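Local coordinates for protein STING-associated CdnE c-di-GMP synthase (Flavobacteriaceae, PDB 6WT8) that synthesises the cyclic dinucleotide c-di-GMP, a signal probably read by a partner STING receptor in bacterial CBASS anti-phage defence, at residues A75-S80 against L107-N112; G152-D157 against T199-K204; Y160-S165 against Y222-G227. All coordinates share one frame; numbering follows the deposited sequence.

Interaction 1: A75-S80 against L107-N112; sequences AHLKKS and LVQITN
Leu77, on helix 60-81, reaches toward strand 106-112 and touches two residues there, Leu107 and Gln109. The apolar part is a meeting of methyl groups: Leu77 and Leu107 approach tip to tip, with Leu77 CD1 3.8 Å from Leu107 CD2. Both are buried, and Val197 of the adjacent strand 192-204 touches both leucines, so branched aliphatic side chains suit the place. The second touch brings an apolar group against a polar one. Leu77 and Gln109 cross at about a right angle, and the same methyl, Leu77 CD1, lies 3.8 Å from Gln109 OE1. The glutamine's CG sits between its backbone N and carbonyl carbon (chi1 63°), and from there the extended chain carries the amide to the helices. No hydrogen bond passes between 75-80 and 107-112. This is structural packing of helix on mixed sheet, consistent with the nucleotidyltransferase core of the CD-NTase family. The buried amide finds partners for both its ends, OE1 bonding to His81 of the same helix and NE2 to Ser165 of helix 154-172 and Thr199 of strand 192-204. The leucines thus provide close, non-directional packing, whereas the glutamine ties helices and sheet together through directional bonds.

Interaction 2: G152-D157 against T199-K204; sequences GNQIDD and TATYYK
Gln154, in the first turn of helix 154-172, meets Thr201 of strand 192-204 through a single short hydrogen bond. Thr201 OG1 donates to Gln154 OE1 over 2.7 Å, and it comes from above the amide plane, 49° out of it, with a C=O...O angle of 103°. The amide therefore lies partly over the hydroxyl instead of aiming its oxygen straight at it, and Gln154 NE2, 3.4 Å from Thr201 OG1, is badly angled for a bond. Bending of the glutamine chain at chi2 (75°) turns the amide toward the strand. Its nitrogen is held by Thr111 of the neighbouring strand 106-112, so both ends of the amide are engaged. With an alanine here in place of Gln154, the hydroxyls of Thr201 and Thr111 would probably lose their amide partner and a gap would open between the helix start and the sheet.

Thr201 is buried; beta-branched threonine suits the strand, and its hydroxyl supplies the donor to Gln154. The other side of the contact is looser. Asn153 and Asp156 lie exposed, and their business is with the helix itself: asparagine suits the N-cap because its short side chain can accept from the backbone N three residues on, here Asp156 N, 2.9 Å from Asn153 OD1. Farther along the helix, Leu158 packs on Thr199 and Thr201. Within what is probably the nucleotidyltransferase core, the helix start packs beside strands 106-112, 114-117 and 192-204, with 218-221 the antiparallel neighbour of 192-204.

Interaction 3: Y160-S165 against Y222-G227; sequences YVRLKS and YNKKTG
Arg162 of helix 154-172 and Lys224 of the loop following strand 218-221 cross at about a right angle, the lysine's aliphatic chain passing over one face of the guanidinium. Lys224 CD stands 3.4 Å above that plane, offset toward the rim, and is 3.6 Å from Arg162 NH2. Arg162 CG is anti to the backbone N (chi1 168°) and the chain bends at chi2 (66°), which carries the guanidinium against Lys224. The extended lysine continues until Lys224 CE comes to 4.0 Å from Leu163 CD2. Arg162 CB approaches Tyr222 CD2 obliquely at 4.2 Å. A water accepts from Arg162 NH1 and also lies 2.8 Å from Tyr222 O, linking helix and loop.

In the next shell, Glu166, one turn along the helix, forms salt bridges with both Arg162 and Lys224. The loop has its own brace: Asn223 OD1 accepts from Thr226 N at 2.9 Å in an Asx motif, and Gly227 follows with a positive phi (76°), where a side chain would jam against the preceding carbonyl.

This is packing at the margin of the probable nucleotidyltransferase core. Arg162 NH2 and Lys224 NZ are 4.1 Å apart, yet the shared carboxylate of Glu166 probably offsets their like charges. The lysine's CD over the guanidinium face lets two long basic residues pack closely.

Overall arrangement
The three contacts are linked round helix 154-172: it supplies one side of interactions 2 and 3, and its Ser165 takes a bond from Gln109 of interaction 1. Interactions 1 and 2 reach the sheet, interaction 3 the loop at its margin. Strands 106-112 and 192-204, used by interactions 1 and 2, are neighbours joined by backbone bonds between Ala200 and both Gln109 and Thr111; Thr199 O likewise accepts from Tyr222 N, linking interactions 2 and 3. Interaction 1 is fully buried, van der Waals packing with no hydrogen bond across it. Interaction 2, partly buried, depends on one polar bond at a helix start. Interaction 3, also partly buried, has the largest interface and relies on long basic chains, a water and a shared carboxylate.

Interaction 1: A75-S80 against L107-N112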
# COMPACT_ATOMS: atom_id res chain seq x y z
N ALA A 75 21.96 2.15 -6.57
CA ALA A 75 23.26 1.86 -7.18
C ALA A 75 24.41 2.27 -6.26
O ALA A 75 25.40 1.55 -6.13
CB ALA A 75 23.39 2.58 -8.52
N HIS A 76 24.27 3.41 -5.58
CA HIS A 76 25.32 3.83 -4.64
C HIS A 76 25.42 2.88 -3.45
O HIS A 76 26.53 2.50 -3.02
CB HIS A 76 25.04 5.26 -4.16
CG HIS A 76 25.21 6.29 -5.22
ND1 HIS A 76 26.45 6.62 -5.73
CD2 HIS A 76 24.30 7.04 -5.89
CE1 HIS A 76 26.29 7.53 -6.68
NE2 HIS A 76 25.00 7.78 -6.82
N LEU A 77 24.27 2.52 -2.86
CA LEU A 77 24.31 1.64 -1.71
C LEU A 77 24.79 0.25 -2.11
O LEU A 77 25.48 -0.41 -1.33
CB LEU A 77 22.91 1.56 -1.10
CG LEU A 77 22.30 2.87 -0.64
CD1 LEU A 77 20.88 2.60 -0.19
CD2 LEU A 77 23.10 3.32 0.62
N LYS A 78 24.47 -0.20 -3.33
CA LYS A 78 24.88 -1.54 -3.77
C LYS A 78 26.37 -1.58 -4.02
O LYS A 78 27.03 -2.54 -3.62
CB LYS A 78 24.11 -1.92 -5.04
CG LYS A 78 24.47 -3.29 -5.53
CD LYS A 78 23.59 -3.71 -6.75
CE LYS A 78 22.28 -4.18 -6.29
NZ LYS A 78 21.66 -5.06 -7.40
N LYS A 79 26.93 -0.51 -4.61
CA LYS A 79 28.38 -0.48 -4.77
C LYS A 79 29.08 -0.50 -3.40
O LYS A 79 30.12 -1.16 -3.24
CB LYS A 79 28.76 0.77 -5.57
CG LYS A 79 30.28 0.71 -6.02
CD LYS A 79 30.62 1.93 -6.89
CE LYS A 79 32.06 1.83 -7.41
NZ LYS A 79 32.99 1.89 -6.27
N SER A 80 28.52 0.20 -2.41
CA SER A 80 29.12 0.29 -1.08
C SER A 80 29.05 -1.02 -0.31
O SER A 80 30.05 -1.41 0.31
CB SER A 80 28.41 1.44 -0.31
OG SER A 80 28.67 1.37 1.07
N LEU A 107 13.00 3.03 -0.52
CA LEU A 107 13.99 1.98 -0.79
C LEU A 107 14.24 1.20 0.50
O LEU A 107 14.46 1.79 1.56
CB LEU A 107 15.29 2.63 -1.28
CG LEU A 107 16.44 1.63 -1.58
CD1 LEU A 107 17.35 2.24 -2.61
CD2 LEU A 107 17.28 1.32 -0.30
N VAL A 108 14.18 -0.14 0.42
CA VAL A 108 14.43 -0.99 1.58
C VAL A 108 15.69 -1.77 1.33
O VAL A 108 15.80 -2.48 0.30
CB VAL A 108 13.24 -1.94 1.83
CG1 VAL A 108 13.42 -2.62 3.19
CG2 VAL A 108 11.96 -1.17 1.85
N GLN A 109 16.65 -1.72 2.25
CA GLN A 109 17.83 -2.57 2.17
C GLN A 109 17.79 -3.54 3.34
O GLN A 109 17.53 -3.13 4.48
CB GLN A 109 19.11 -1.76 2.10
CG GLN A 109 19.37 -0.92 3.33
CD GLN A 109 20.63 -0.08 3.17
OE1 GLN A 109 21.46 -0.28 2.26
NE2 GLN A 109 20.77 0.87 4.07
N ILE A 110 17.89 -4.84 3.06
CA ILE A 110 17.59 -5.88 4.03
C ILE A 110 18.83 -6.73 4.17
O ILE A 110 19.28 -7.35 3.20
CB ILE A 110 16.38 -6.72 3.54
CG1 ILE A 110 15.21 -5.81 3.13
CG2 ILE A 110 15.99 -7.64 4.66
CD1 ILE A 110 14.14 -6.53 2.24
N THR A 111 19.39 -6.82 5.39
CA THR A 111 20.55 -7.68 5.56
C THR A 111 20.18 -9.12 5.20
O THR A 111 19.06 -9.57 5.46
CB THR A 111 21.04 -7.59 6.99
OG1 THR A 111 19.97 -7.87 7.92
CG2 THR A 111 21.65 -6.23 7.22
N ASN A 112 21.08 -9.82 4.48
CA ASN A 112 20.66 -11.08 3.86
C ASN A 112 21.56 -12.26 4.26
O ASN A 112 21.46 -13.31 3.62
CB ASN A 112 20.61 -10.95 2.32
CG ASN A 112 21.98 -10.64 1.71
OD1 ASN A 112 23.02 -10.71 2.40
ND2 ASN A 112 21.99 -10.29 0.43

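Interaction 2: G152-D157 against T199-K204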
# COMPACT_ATOMS: atom_id res chain seq x y z
N GLY A 152 28.01 -14.03 12.73
CA GLY A 152 28.21 -12.63 13.06
C GLY A 152 27.22 -12.12 14.09
O GLY A 152 26.71 -12.87 14.93
N ASN A 153 26.93 -10.82 14.03
CA ASN A 153 26.00 -10.20 14.97
C ASN A 153 24.94 -9.45 14.15
O ASN A 153 25.26 -8.45 13.51
CB ASN A 153 26.76 -9.26 15.92
CG ASN A 153 25.90 -8.74 17.07
OD1 ASN A 153 24.90 -8.05 16.85
ND2 ASN A 153 26.31 -9.04 18.31
N GLN A 154 23.70 -9.93 14.19
CA GLN A 154 22.61 -9.36 13.39
C GLN A 154 22.41 -7.86 13.67
O GLN A 154 22.30 -7.05 12.73
CB GLN A 154 21.31 -10.12 13.67
CG GLN A 154 20.05 -9.48 13.10
CD GLN A 154 19.93 -9.68 11.60
OE1 GLN A 154 19.31 -10.65 11.14
NE2 GLN A 154 20.55 -8.75 10.82
N ILE A 155 22.30 -7.49 14.94
CA ILE A 155 22.05 -6.09 15.27
C ILE A 155 23.24 -5.22 14.91
O ILE A 155 23.10 -4.08 14.42
CB ILE A 155 21.69 -5.95 16.77
CG1 ILE A 155 20.25 -6.39 16.98
CG2 ILE A 155 21.80 -4.47 17.22
CD1 ILE A 155 19.23 -5.40 16.34
N ASP A 156 24.46 -5.74 15.15
CA ASP A 156 25.65 -4.99 14.80
C ASP A 156 25.73 -4.77 13.30
O ASP A 156 26.17 -3.71 12.84
CB ASP A 156 26.90 -5.71 15.29
CG ASP A 156 27.19 -5.43 16.75
OD1 ASP A 156 26.80 -4.34 17.24
OD2 ASP A 156 27.79 -6.31 17.42
N ASP A 157 25.32 -5.77 12.51
CA ASP A 157 25.30 -5.59 11.05
C ASP A 157 24.29 -4.54 10.62
O ASP A 157 24.54 -3.82 9.66
CB ASP A 157 24.98 -6.90 10.37
CG ASP A 157 26.16 -7.85 10.36
OD1 ASP A 157 27.31 -7.41 10.63
OD2 ASP A 157 25.92 -9.03 10.02
N THR A 199 16.42 0.48 6.54
CA THR A 199 17.35 -0.62 6.80
C THR A 199 16.64 -1.63 7.69
O THR A 199 16.09 -1.25 8.73
CB THR A 199 18.62 -0.10 7.44
OG1 THR A 199 19.17 0.95 6.62
CG2 THR A 199 19.65 -1.20 7.69
N ALA A 200 16.67 -2.90 7.29
CA ALA A 200 15.89 -3.91 7.96
C ALA A 200 16.58 -5.26 7.87
O ALA A 200 17.54 -5.44 7.12
CB ALA A 200 14.51 -4.00 7.31
N THR A 201 16.08 -6.22 8.64
CA THR A 201 16.42 -7.61 8.40
C THR A 201 15.15 -8.38 8.03
O THR A 201 14.04 -7.89 8.20
CB THR A 201 17.11 -8.20 9.64
OG1 THR A 201 17.63 -9.50 9.33
CG2 THR A 201 16.14 -8.30 10.80
N TYR A 202 15.32 -9.59 7.49
CA TYR A 202 14.13 -10.39 7.16
C TYR A 202 13.55 -11.07 8.39
O TYR A 202 14.24 -11.41 9.35
CB TYR A 202 14.47 -11.50 6.16
CG TYR A 202 14.71 -11.06 4.77
CD1 TYR A 202 13.71 -10.47 4.05
CD2 TYR A 202 15.99 -11.24 4.19
CE1 TYR A 202 13.89 -10.08 2.71
CE2 TYR A 202 16.21 -10.83 2.87
CZ TYR A 202 15.16 -10.27 2.15
OH TYR A 202 15.32 -9.86 0.81
N TYR A 203 12.26 -11.38 8.27
CA TYR A 203 11.58 -12.28 9.19
C TYR A 203 10.84 -13.32 8.37
O TYR A 203 10.01 -12.97 7.51
CB TYR A 203 10.61 -11.52 10.09
CG TYR A 203 9.85 -12.44 11.03
CD1 TYR A 203 10.39 -12.78 12.24
CD2 TYR A 203 8.60 -12.93 10.68
CE1 TYR A 203 9.72 -13.63 13.13
CE2 TYR A 203 7.91 -13.80 11.53
CZ TYR A 203 8.47 -14.12 12.76
OH TYR A 203 7.81 -14.96 13.65
N LYS A 204 11.14 -14.58 8.66
CA LYS A 204 10.49 -15.71 7.97
C LYS A 204 9.35 -16.27 8.81
O LYS A 204 9.58 -16.89 9.86
CB LYS A 204 11.52 -16.81 7.67
CG LYS A 204 12.60 -16.35 6.73
CD LYS A 204 13.67 -17.46 6.47
CE LYS A 204 14.87 -16.81 5.75
NZ LYS A 204 16.12 -17.65 5.74

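Interaction 3: Y160-S165 against Y222-G227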
# COMPACT_ATOMS: atom_id res chain seq x y z
N TYR A 160 25.79 -1.19 11.44
CA TYR A 160 26.84 -0.96 10.45
C TYR A 160 26.27 -0.50 9.13
O TYR A 160 26.76 0.48 8.54
CB TYR A 160 27.64 -2.25 10.30
CG TYR A 160 28.63 -2.24 9.20
CD1 TYR A 160 29.71 -1.35 9.20
CD2 TYR A 160 28.52 -3.15 8.15
CE1 TYR A 160 30.62 -1.36 8.19
CE2 TYR A 160 29.43 -3.17 7.14
CZ TYR A 160 30.48 -2.29 7.14
OH TYR A 160 31.39 -2.32 6.12
N VAL A 161 25.27 -1.23 8.60
CA VAL A 161 24.70 -0.84 7.32
C VAL A 161 24.04 0.53 7.41
O VAL A 161 24.21 1.38 6.52
CB VAL A 161 23.71 -1.93 6.85
CG1 VAL A 161 22.87 -1.41 5.68
CG2 VAL A 161 24.49 -3.17 6.40
N ARG A 162 23.33 0.81 8.51
CA ARG A 162 22.76 2.16 8.67
C ARG A 162 23.82 3.25 8.63
O ARG A 162 23.67 4.25 7.93
CB ARG A 162 21.96 2.22 9.97
CG ARG A 162 21.52 3.68 10.41
CD ARG A 162 20.53 4.30 9.43
NE ARG A 162 20.38 5.74 9.72
CZ ARG A 162 19.25 6.36 10.07
NH1 ARG A 162 18.10 5.69 10.16
NH2 ARG A 162 19.27 7.66 10.28
N LEU A 163 24.89 3.08 9.40
CA LEU A 163 25.91 4.15 9.47
C LEU A 163 26.71 4.24 8.18
O LEU A 163 27.03 5.35 7.72
CB LEU A 163 26.84 3.94 10.69
CG LEU A 163 26.11 4.02 12.04
CD1 LEU A 163 27.09 3.72 13.16
CD2 LEU A 163 25.53 5.41 12.24
N LYS A 164 27.02 3.09 7.58
CA LYS A 164 27.73 3.10 6.31
C LYS A 164 26.90 3.79 5.23
O LYS A 164 27.43 4.58 4.43
CB LYS A 164 28.07 1.68 5.92
CG LYS A 164 28.97 1.54 4.71
CD LYS A 164 29.37 0.06 4.70
CE LYS A 164 30.48 -0.26 3.71
NZ LYS A 164 31.78 0.30 4.19
N SER A 165 25.59 3.56 5.26
CA SER A 165 24.71 4.24 4.31
C SER A 165 24.66 5.73 4.53
O SER A 165 24.62 6.52 3.56
CB SER A 165 23.28 3.64 4.47
OG SER A 165 23.28 2.28 4.10
N TYR A 222 15.26 -1.56 11.33
CA TYR A 222 16.19 -1.10 12.35
C TYR A 222 15.94 0.35 12.77
O TYR A 222 15.87 1.24 11.92
CB TYR A 222 17.61 -1.24 11.82
CG TYR A 222 18.66 -0.81 12.86
CD1 TYR A 222 18.84 -1.53 14.01
CD2 TYR A 222 19.42 0.32 12.66
CE1 TYR A 222 19.80 -1.15 14.97
CE2 TYR A 222 20.38 0.70 13.60
CZ TYR A 222 20.53 -0.03 14.77
OH TYR A 222 21.49 0.35 15.70
N ASN A 223 15.81 0.58 14.06
CA ASN A 223 15.66 1.91 14.64
C ASN A 223 17.00 2.38 15.18
O ASN A 223 17.56 1.76 16.08
CB ASN A 223 14.63 1.86 15.77
CG ASN A 223 14.39 3.24 16.39
OD1 ASN A 223 15.32 3.93 16.76
ND2 ASN A 223 13.11 3.64 16.46
N LYS A 224 17.54 3.46 14.61
CA LYS A 224 18.90 3.90 14.95
C LYS A 224 18.99 4.44 16.37
O LYS A 224 20.02 4.28 17.02
CB LYS A 224 19.32 4.99 13.97
CG LYS A 224 20.64 5.65 14.27
CD LYS A 224 20.90 6.78 13.31
CE LYS A 224 22.28 7.41 13.55
NZ LYS A 224 22.27 8.71 12.82
N LYS A 225 17.91 5.04 16.85
CA LYS A 225 17.91 5.67 18.17
C LYS A 225 17.85 4.63 19.27
O LYS A 225 18.59 4.72 20.25
CB LYS A 225 16.72 6.64 18.28
CG LYS A 225 16.95 7.75 19.30
CD LYS A 225 15.69 8.59 19.57
CE LYS A 225 15.12 9.26 18.31
NZ LYS A 225 16.05 10.19 17.58
N THR A 226 16.95 3.65 19.15
CA THR A 226 16.83 2.62 20.17
C THR A 226 17.85 1.50 19.99
O THR A 226 18.13 0.78 20.96
CB THR A 226 15.43 2.01 20.15
OG1 THR A 226 15.26 1.27 18.95
CG2 THR A 226 14.37 3.11 20.16
N GLY A 227 18.38 1.31 18.78
CA GLY A 227 19.26 0.19 18.56
C GLY A 227 18.54 -1.13 18.46
O GLY A 227 19.19 -2.17 18.58
O HOH W 1 17.77 3.04 10.89